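Side-chain contacts in lipoprotein (Burkholderia cenocepacia, PDB 4QHQ), which binds methionine and probably serves as the substrate-capturing lipoprotein of an ABC transporter for this amino acid: residues A103-P108 / N112-L117; I83-K88 / L116-Q121. One frame throughout, in Å; residues are numbered along the deposited sequence.

Contact 1 of 2, residues A103-P108 / N112-L117; sequences AVPNDP and NRALLL. With MET (methionine), chain B.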
ATOM      1  N   ALA A 103     -14.890   3.828  -7.087  1.00 16.08           N
ATOM      2  CA  ALA A 103     -14.092   2.635  -7.291  1.00 15.17           C
ATOM      3  C   ALA A 103     -13.137   2.474  -6.115  1.00 15.40           C
ATOM      4  O   ALA A 103     -12.585   3.461  -5.615  1.00 14.13           O
ATOM      5  CB  ALA A 103     -13.336   2.722  -8.604  1.00 13.79           C
ATOM      6  N   VAL A 104     -12.998   1.233  -5.655  1.00 13.49           N
ATOM      7  CA  VAL A 104     -12.067   0.892  -4.580  1.00 13.27           C
ATOM      8  C   VAL A 104     -11.254  -0.351  -4.969  1.00 11.59           C
ATOM      9  O   VAL A 104     -11.658  -1.097  -5.872  1.00 12.51           O
ATOM     10  CB  VAL A 104     -12.809   0.627  -3.237  1.00 13.09           C
ATOM     11  CG1 VAL A 104     -13.570   1.870  -2.782  1.00 13.50           C
ATOM     12  CG2 VAL A 104     -13.730  -0.575  -3.345  1.00 12.96           C
ATOM     13  N   PRO A 105     -10.105  -0.582  -4.297  1.00 10.30           N
ATOM     14  CA  PRO A 105      -9.360  -1.819  -4.546  1.00 11.32           C
ATOM     15  C   PRO A 105     -10.181  -3.074  -4.245  1.00 14.21           C
ATOM     16  O   PRO A 105     -11.143  -3.024  -3.478  1.00 15.12           O
ATOM     17  CB  PRO A 105      -8.190  -1.721  -3.563  1.00 10.15           C
ATOM     18  CG  PRO A 105      -8.004  -0.245  -3.316  1.00 11.15           C
ATOM     19  CD  PRO A 105      -9.426   0.267  -3.300  1.00 10.05           C
ATOM     20  N   ASN A 106      -9.797  -4.193  -4.855  1.00 11.51           N
ATOM     21  CA  ASN A 106     -10.553  -5.436  -4.713  1.00 13.58           C
ATOM     22  C   ASN A 106      -9.849  -6.569  -3.961  1.00 12.66           C
ATOM     23  O   ASN A 106     -10.361  -7.689  -3.917  1.00 16.72           O
ATOM     24  CB  ASN A 106     -11.021  -5.960  -6.083  1.00 15.09           C
ATOM     25  CG  ASN A 106      -9.878  -6.390  -6.977  1.00 15.26           C
ATOM     26  OD1 ASN A 106      -8.715  -6.373  -6.582  1.00 14.97           O
ATOM     27  ND2 ASN A 106     -10.217  -6.837  -8.187  1.00 18.45           N
ATOM     28  N   ASP A 107      -8.690  -6.285  -3.391  1.00 13.51           N
ATOM     29  CA  ASP A 107      -8.008  -7.268  -2.549  1.00 14.22           C
ATOM     30  C   ASP A 107      -8.509  -7.052  -1.124  1.00 13.34           C
ATOM     31  O   ASP A 107      -8.867  -5.927  -0.767  1.00 13.99           O
ATOM     32  CB  ASP A 107      -6.491  -7.110  -2.635  1.00 13.23           C
ATOM     33  CG  ASP A 107      -6.036  -5.769  -2.143  1.00 12.32           C
ATOM     34  OD1 ASP A 107      -6.197  -4.783  -2.893  1.00 13.48           O
ATOM     35  OD2 ASP A 107      -5.547  -5.675  -0.995  1.00 11.46           O
ATOM     36  N   PRO A 108      -8.581  -8.129  -0.326  1.00 12.79           N
ATOM     37  CA  PRO A 108      -9.291  -8.067   0.957  1.00 12.88           C
ATOM     38  C   PRO A 108      -8.852  -6.931   1.875  1.00 13.72           C
ATOM     39  O   PRO A 108      -9.701  -6.185   2.359  1.00 13.76           O
ATOM     40  CB  PRO A 108      -8.980  -9.423   1.589  1.00 18.85           C
ATOM     41  CG  PRO A 108      -8.879 -10.336   0.408  1.00 17.30           C
ATOM     42  CD  PRO A 108      -8.167  -9.507  -0.649  1.00 15.22           C
ATOM     43  N   ASN A 112     -10.993  -3.398   2.340  1.00 13.70           N
ATOM     44  CA  ASN A 112     -11.425  -3.103   3.693  1.00 12.34           C
ATOM     45  C   ASN A 112     -10.969  -1.713   4.122  1.00 13.16           C
ATOM     46  O   ASN A 112     -11.757  -0.914   4.646  1.00 15.00           O
ATOM     47  CB  ASN A 112     -10.901  -4.161   4.656  1.00 15.05           C
ATOM     48  CG  ASN A 112     -11.370  -3.937   6.072  1.00 16.07           C
ATOM     49  OD1 ASN A 112     -12.556  -4.054   6.362  1.00 21.07           O
ATOM     50  ND2 ASN A 112     -10.437  -3.624   6.966  1.00 18.36           N
ATOM     51  N   ARG A 113      -9.706  -1.422   3.856  1.00 11.00           N
ATOM     52  CA  ARG A 113      -9.119  -0.136   4.168  1.00 11.74           C
ATOM     53  C   ARG A 113      -9.870   1.016   3.499  1.00 10.98           C
ATOM     54  O   ARG A 113     -10.173   2.041   4.131  1.00 11.85           O
ATOM     55  CB  ARG A 113      -7.676  -0.146   3.690  1.00 12.47           C
ATOM     56  CG  ARG A 113      -6.920   1.148   3.907  1.00 11.21           C
ATOM     57  CD  ARG A 113      -5.540   0.987   3.318  1.00  9.51           C
ATOM     58  NE  ARG A 113      -4.655   2.080   3.688  1.00 10.74           N
ATOM     59  CZ  ARG A 113      -3.406   2.191   3.262  1.00  9.63           C
ATOM     60  NH1 ARG A 113      -2.918   1.280   2.420  1.00  8.87           N
ATOM     61  NH2 ARG A 113      -2.651   3.203   3.665  1.00  9.88           N
ATOM     62  N   ALA A 114     -10.150   0.858   2.209  1.00 10.58           N
ATOM     63  CA  ALA A 114     -10.886   1.878   1.451  1.00 10.30           C
ATOM     64  C   ALA A 114     -12.290   2.104   1.997  1.00 14.54           C
ATOM     65  O   ALA A 114     -12.735   3.241   2.101  1.00 14.17           O
ATOM     66  CB  ALA A 114     -10.956   1.486  -0.012  1.00 13.65           C
ATOM     67  N   LEU A 115     -12.985   1.021   2.328  1.00 15.04           N
ATOM     68  CA  LEU A 115     -14.352   1.131   2.814  1.00 17.97           C
ATOM     69  C   LEU A 115     -14.378   1.780   4.196  1.00 15.66           C
ATOM     70  O   LEU A 115     -15.304   2.531   4.519  1.00 19.51           O
ATOM     71  CB  LEU A 115     -15.024  -0.243   2.833  1.00 17.35           C
ATOM     72  CG  LEU A 115     -15.271  -0.820   1.438  1.00 14.04           C
ATOM     73  CD1 LEU A 115     -15.940  -2.177   1.524  1.00 17.62           C
ATOM     74  CD2 LEU A 115     -16.120   0.139   0.617  1.00 19.79           C
ATOM     75  N   LEU A 116     -13.356   1.502   5.002  1.00 15.31           N
ATOM     76  CA  LEU A 116     -13.240   2.144   6.309  1.00 16.54           C
ATOM     77  C   LEU A 116     -13.022   3.647   6.161  1.00 17.89           C
ATOM     78  O   LEU A 116     -13.606   4.437   6.908  1.00 19.15           O
ATOM     79  CB  LEU A 116     -12.104   1.534   7.127  1.00 19.27           C
ATOM     80  CG  LEU A 116     -12.323   0.117   7.646  1.00 20.44           C
ATOM     81  CD1 LEU A 116     -11.069  -0.390   8.342  1.00 26.77           C
ATOM     82  CD2 LEU A 116     -13.505   0.081   8.587  1.00 25.75           C
ATOM     83  N   LEU A 117     -12.191   4.049   5.204  1.00 14.82           N
ATOM     84  CA  LEU A 117     -11.974   5.471   4.964  1.00 15.56           C
ATOM     85  C   LEU A 117     -13.277   6.132   4.543  1.00 17.07           C
ATOM     86  O   LEU A 117     -13.633   7.205   5.050  1.00 18.57           O
ATOM     87  CB  LEU A 117     -10.912   5.702   3.898  1.00 14.35           C
ATOM     88  CG  LEU A 117     -10.653   7.170   3.556  1.00 14.18           C
ATOM     89  CD1 LEU A 117     -10.201   7.964   4.776  1.00 18.69           C
ATOM     90  CD2 LEU A 117      -9.651   7.300   2.438  1.00 12.90           C
TER
HETATM   91  N   MET B 301       2.309   0.788  -0.587  1.00  8.79           N
HETATM   92  CA  MET B 301       0.922   0.336  -0.465  1.00 10.21           C
HETATM   93  C   MET B 301       0.176   1.151   0.568  1.00  9.31           C
HETATM   94  O   MET B 301       0.746   1.456   1.610  1.00 11.74           O
HETATM   95  CB  MET B 301       0.903  -1.151  -0.092  1.00  8.69           C
HETATM   96  CG  MET B 301      -0.511  -1.753   0.018  1.00 10.33           C
HETATM   97  SD  MET B 301      -0.479  -3.488   0.518  1.00  8.99           S
HETATM   98  CE  MET B 301       0.266  -4.262  -0.920  1.00  9.85           C
HETATM   99  OXT MET B 301      -0.988   1.537   0.365  1.00  9.38           O
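Beside the methionine pocket, the strand-turn-helix unit of strand 101-105 and helix 108-120 folds back on itself, and V104 and P105 meet A114 where the helix lies over the strand. The methyl CB of A114 is the shared contact point. A114 CB lies 3.8 Å from V104 CB and equally far from P105 CD, so the branch point of the valine and the ring carbon CD of P105 share one small partner. V104 CG1 comes alongside the same methyl, and V170 of the adjacent strand 168-171 extends the apolar patch. At the start of the helix N112 N donates to P108 O at 3.1 Å (N-H...O 160°), D107 is the N-cap, and N112 OD1 accepts from A137 N. R113, a pocket residue, sends an extended chain, CG anti to its backbone N (chi1 178°), out to the ligand. R113 NH1 donates to methionine OXT at 2.8 Å, a bent bond of 139°, with the carboxylate carbon in the guanidinium plane at its edge. E191 forms a salt bridge with NH2 and would help hold that plane. Such a unit, presenting an arginine to the substrate carboxylate, suits the ligand cleft of a periplasmic-binding-protein fold.

Contact 2 of 2, residues I83-K88 / L116-Q121; sequences IGVYSK and LLLQTQ
L117 and V85 bring helix 108-120 down onto strand 84-86 through apolar side chains, and no hydrogen bond joins the two segments. Among the methyl contacts, L117 CD2 takes the central place. The leucine CG stands anti to its backbone N (chi1 178°), which carries the branched end off the helix toward the sheet. L117 CD2 rests 3.8 Å from V85 CG2, the two side chains crossing at a slant. A looser approach puts L117 CD2 4.1 Å from I83 CG2. L118, on the next position of the helix, reaches the same valine from another direction, L118 CD2 lying 4.4 Å from V85 CG2. That one valine methyl therefore faces two leucines.

A second kind of contact is between methyl and backbone. L117 CD2 sits 3.6 Å from I83 O, ordinary packing against a carbonyl just before the strand begins.

Backbone bonds of G84 to I171 and of V85 to I188 and A189 tie the strand to its neighbours, while V170 of strand 168-171 touches both I83 and V85. On the helix, Q121 N donates to L117 O at 2.9 Å, continuing the helical pattern at its end. The helix thus packs on a face of the mixed five-stranded sheet that also holds strands 101-105 and 168-171, an alpha/beta arrangement as in the lobes of periplasmic binding proteins. With these backbone bonds made along the helix and between neighbouring strands, the contact rests on burial of apolar side chains, with no directional bond to fix the register of the two segments.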
ATOM      1  N   ILE A  83      -3.866   6.510   2.565  1.00  9.55           N
ATOM      2  CA  ILE A  83      -4.556   6.317   1.306  1.00  8.95           C
ATOM      3  C   ILE A  83      -5.525   7.472   1.073  1.00 10.40           C
ATOM      4  O   ILE A  83      -6.153   7.991   2.008  1.00 11.87           O
ATOM      5  CB  ILE A  83      -5.246   4.936   1.256  1.00 10.37           C
ATOM      6  CG1 ILE A  83      -5.617   4.556  -0.181  1.00 11.70           C
ATOM      7  CG2 ILE A  83      -6.408   4.835   2.206  1.00 11.88           C
ATOM      8  CD1 ILE A  83      -5.894   3.061  -0.357  1.00 12.83           C
ATOM      9  N   GLY A  84      -5.619   7.885  -0.179  1.00  9.33           N
ATOM     10  CA  GLY A  84      -6.467   9.012  -0.517  1.00 12.13           C
ATOM     11  C   GLY A  84      -7.635   8.667  -1.408  1.00 10.56           C
ATOM     12  O   GLY A  84      -7.669   7.597  -2.053  1.00  9.46           O
ATOM     13  N   VAL A  85      -8.591   9.590  -1.437  1.00 12.31           N
ATOM     14  CA  VAL A  85      -9.704   9.564  -2.372  1.00 10.84           C
ATOM     15  C   VAL A  85      -9.420  10.631  -3.420  1.00 11.59           C
ATOM     16  O   VAL A  85      -9.084  11.782  -3.076  1.00 12.15           O
ATOM     17  CB  VAL A  85     -11.021   9.911  -1.667  1.00 12.77           C
ATOM     18  CG1 VAL A  85     -12.178   9.842  -2.642  1.00 15.92           C
ATOM     19  CG2 VAL A  85     -11.276   8.974  -0.500  1.00 16.60           C
ATOM     20  N   TYR A  86      -9.591  10.259  -4.689  1.00 12.41           N
ATOM     21  CA  TYR A  86      -9.266  11.122  -5.817  1.00 12.16           C
ATOM     22  C   TYR A  86     -10.474  11.266  -6.712  1.00 12.40           C
ATOM     23  O   TYR A  86     -11.319  10.381  -6.776  1.00 12.54           O
ATOM     24  CB  TYR A  86      -8.092  10.561  -6.630  1.00 13.24           C
ATOM     25  CG  TYR A  86      -6.858  10.416  -5.795  1.00 12.93           C
ATOM     26  CD1 TYR A  86      -6.644   9.274  -5.049  1.00 11.65           C
ATOM     27  CD2 TYR A  86      -5.943  11.456  -5.697  1.00 13.56           C
ATOM     28  CE1 TYR A  86      -5.529   9.148  -4.237  1.00 12.57           C
ATOM     29  CE2 TYR A  86      -4.839  11.351  -4.897  1.00 13.66           C
ATOM     30  CZ  TYR A  86      -4.627  10.189  -4.179  1.00 12.35           C
ATOM     31  OH  TYR A  86      -3.517  10.092  -3.379  1.00 12.57           O
ATOM     32  N   SER A  87     -10.559  12.407  -7.384  1.00 15.23           N
ATOM     33  CA  SER A  87     -11.657  12.669  -8.295  1.00 13.44           C
ATOM     34  C   SER A  87     -11.238  13.677  -9.337  1.00 15.78           C
ATOM     35  O   SER A  87     -10.550  14.651  -9.042  1.00 19.24           O
ATOM     36  CB  SER A  87     -12.875  13.178  -7.535  1.00 13.06           C
ATOM     37  OG  SER A  87     -13.942  13.441  -8.435  1.00 14.62           O
ATOM     38  N   LYS A  88     -11.675  13.439 -10.566  1.00 15.27           N
ATOM     39  CA  LYS A  88     -11.481  14.393 -11.643  1.00 15.69           C
ATOM     40  C   LYS A  88     -12.718  15.245 -11.811  1.00 17.28           C
ATOM     41  O   LYS A  88     -12.749  16.105 -12.683  1.00 21.64           O
ATOM     42  CB  LYS A  88     -11.232  13.661 -12.966  1.00 23.47           C
ATOM     43  CG  LYS A  88      -9.940  12.877 -13.018  1.00 26.83           C
ATOM     44  CD  LYS A  88      -8.740  13.793 -12.907  1.00 33.94           C
ATOM     45  CE  LYS A  88      -7.447  12.993 -12.873  1.00 35.52           C
ATOM     46  NZ  LYS A  88      -6.280  13.830 -12.467  1.00 37.93           N
ATOM     47  N   LEU A 116     -13.356   1.502   5.002  1.00 15.31           N
ATOM     48  CA  LEU A 116     -13.240   2.144   6.309  1.00 16.54           C
ATOM     49  C   LEU A 116     -13.022   3.647   6.161  1.00 17.89           C
ATOM     50  O   LEU A 116     -13.606   4.437   6.908  1.00 19.15           O
ATOM     51  CB  LEU A 116     -12.104   1.534   7.127  1.00 19.27           C
ATOM     52  CG  LEU A 116     -12.323   0.117   7.646  1.00 20.44           C
ATOM     53  CD1 LEU A 116     -11.069  -0.390   8.342  1.00 26.77           C
ATOM     54  CD2 LEU A 116     -13.505   0.081   8.587  1.00 25.75           C
ATOM     55  N   LEU A 117     -12.191   4.049   5.204  1.00 14.82           N
ATOM     56  CA  LEU A 117     -11.974   5.471   4.964  1.00 15.56           C
ATOM     57  C   LEU A 117     -13.277   6.132   4.543  1.00 17.07           C
ATOM     58  O   LEU A 117     -13.633   7.205   5.050  1.00 18.57           O
ATOM     59  CB  LEU A 117     -10.912   5.702   3.898  1.00 14.35           C
ATOM     60  CG  LEU A 117     -10.653   7.170   3.556  1.00 14.18           C
ATOM     61  CD1 LEU A 117     -10.201   7.964   4.776  1.00 18.69           C
ATOM     62  CD2 LEU A 117      -9.651   7.300   2.438  1.00 12.90           C
ATOM     63  N   LEU A 118     -14.006   5.497   3.630  1.00 14.35           N
ATOM     64  CA  LEU A 118     -15.303   6.040   3.207  1.00 16.51           C
ATOM     65  C   LEU A 118     -16.280   6.120   4.375  1.00 17.75           C
ATOM     66  O   LEU A 118     -17.081   7.056   4.458  1.00 20.65           O
ATOM     67  CB  LEU A 118     -15.898   5.214   2.059  1.00 15.87           C
ATOM     68  CG  LEU A 118     -15.168   5.264   0.719  1.00 16.04           C
ATOM     69  CD1 LEU A 118     -15.865   4.389  -0.307  1.00 18.98           C
ATOM     70  CD2 LEU A 118     -15.031   6.699   0.209  1.00 17.80           C
ATOM     71  N   GLN A 119     -16.193   5.156   5.287  1.00 20.34           N
ATOM     72  CA  GLN A 119     -17.029   5.169   6.483  1.00 25.39           C
ATOM     73  C   GLN A 119     -16.618   6.318   7.392  1.00 23.10           C
ATOM     74  O   GLN A 119     -17.472   7.050   7.892  1.00 25.53           O
ATOM     75  CB  GLN A 119     -16.923   3.840   7.236  1.00 19.03           C
ATOM     76  CG  GLN A 119     -17.726   3.817   8.533  1.00 26.42           C
ATOM     77  CD  GLN A 119     -17.812   2.437   9.155  1.00 24.67           C
ATOM     78  OE1 GLN A 119     -18.891   1.855   9.246  1.00 30.01           O
ATOM     79  NE2 GLN A 119     -16.671   1.908   9.597  1.00 27.64           N
ATOM     80  N   THR A 120     -15.312   6.477   7.594  1.00 22.53           N
ATOM     81  CA  THR A 120     -14.773   7.580   8.389  1.00 24.66           C
ATOM     82  C   THR A 120     -15.272   8.923   7.851  1.00 17.49           C
ATOM     83  O   THR A 120     -15.628   9.828   8.622  1.00 26.91           O
ATOM     84  CB  THR A 120     -13.226   7.563   8.405  1.00 29.89           C
ATOM     85  OG1 THR A 120     -12.766   6.410   9.119  1.00 30.74           O
ATOM     86  CG2 THR A 120     -12.678   8.814   9.089  1.00 32.14           C
ATOM     87  N   GLN A 121     -15.333   9.038   6.530  1.00 24.03           N
ATOM     88  CA  GLN A 121     -15.756  10.277   5.880  1.00 26.00           C
ATOM     89  C   GLN A 121     -17.279  10.440   5.848  1.00 26.75           C
ATOM     90  O   GLN A 121     -17.790  11.441   5.343  1.00 34.13           O
ATOM     91  CB  GLN A 121     -15.175  10.352   4.464  1.00 24.13           C
ATOM     92  CG  GLN A 121     -13.647  10.422   4.419  1.00 23.48           C
ATOM     93  CD  GLN A 121     -13.101  11.669   5.093  1.00 26.55           C
ATOM     94  OE1 GLN A 121     -13.643  12.762   4.926  1.00 27.82           O
ATOM     95  NE2 GLN A 121     -12.027  11.512   5.858  1.00 34.29           N
TER

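Contacts 1 and 2 set successive turns of helix 108-120 against one five-stranded sheet, with centres about 9 Å apart: the earlier turn lies on strand 101-105, the later one faces strand 84-86. Strand 168-171 runs between those strands, and its V170 touches V104, A114, I83 and V85, joining the two patches. They also meet directly. V104 CG1 approaches L118 CD1 at 4.2 Å, and I83 CG2 packs 3.6 Å from R113 NE. This second meeting ties contact 2 to the pocket, since the apolar isoleucine borders the arginine that holds the methionine carboxylate, and the I83 side chain itself is about 5 Å from the ligand.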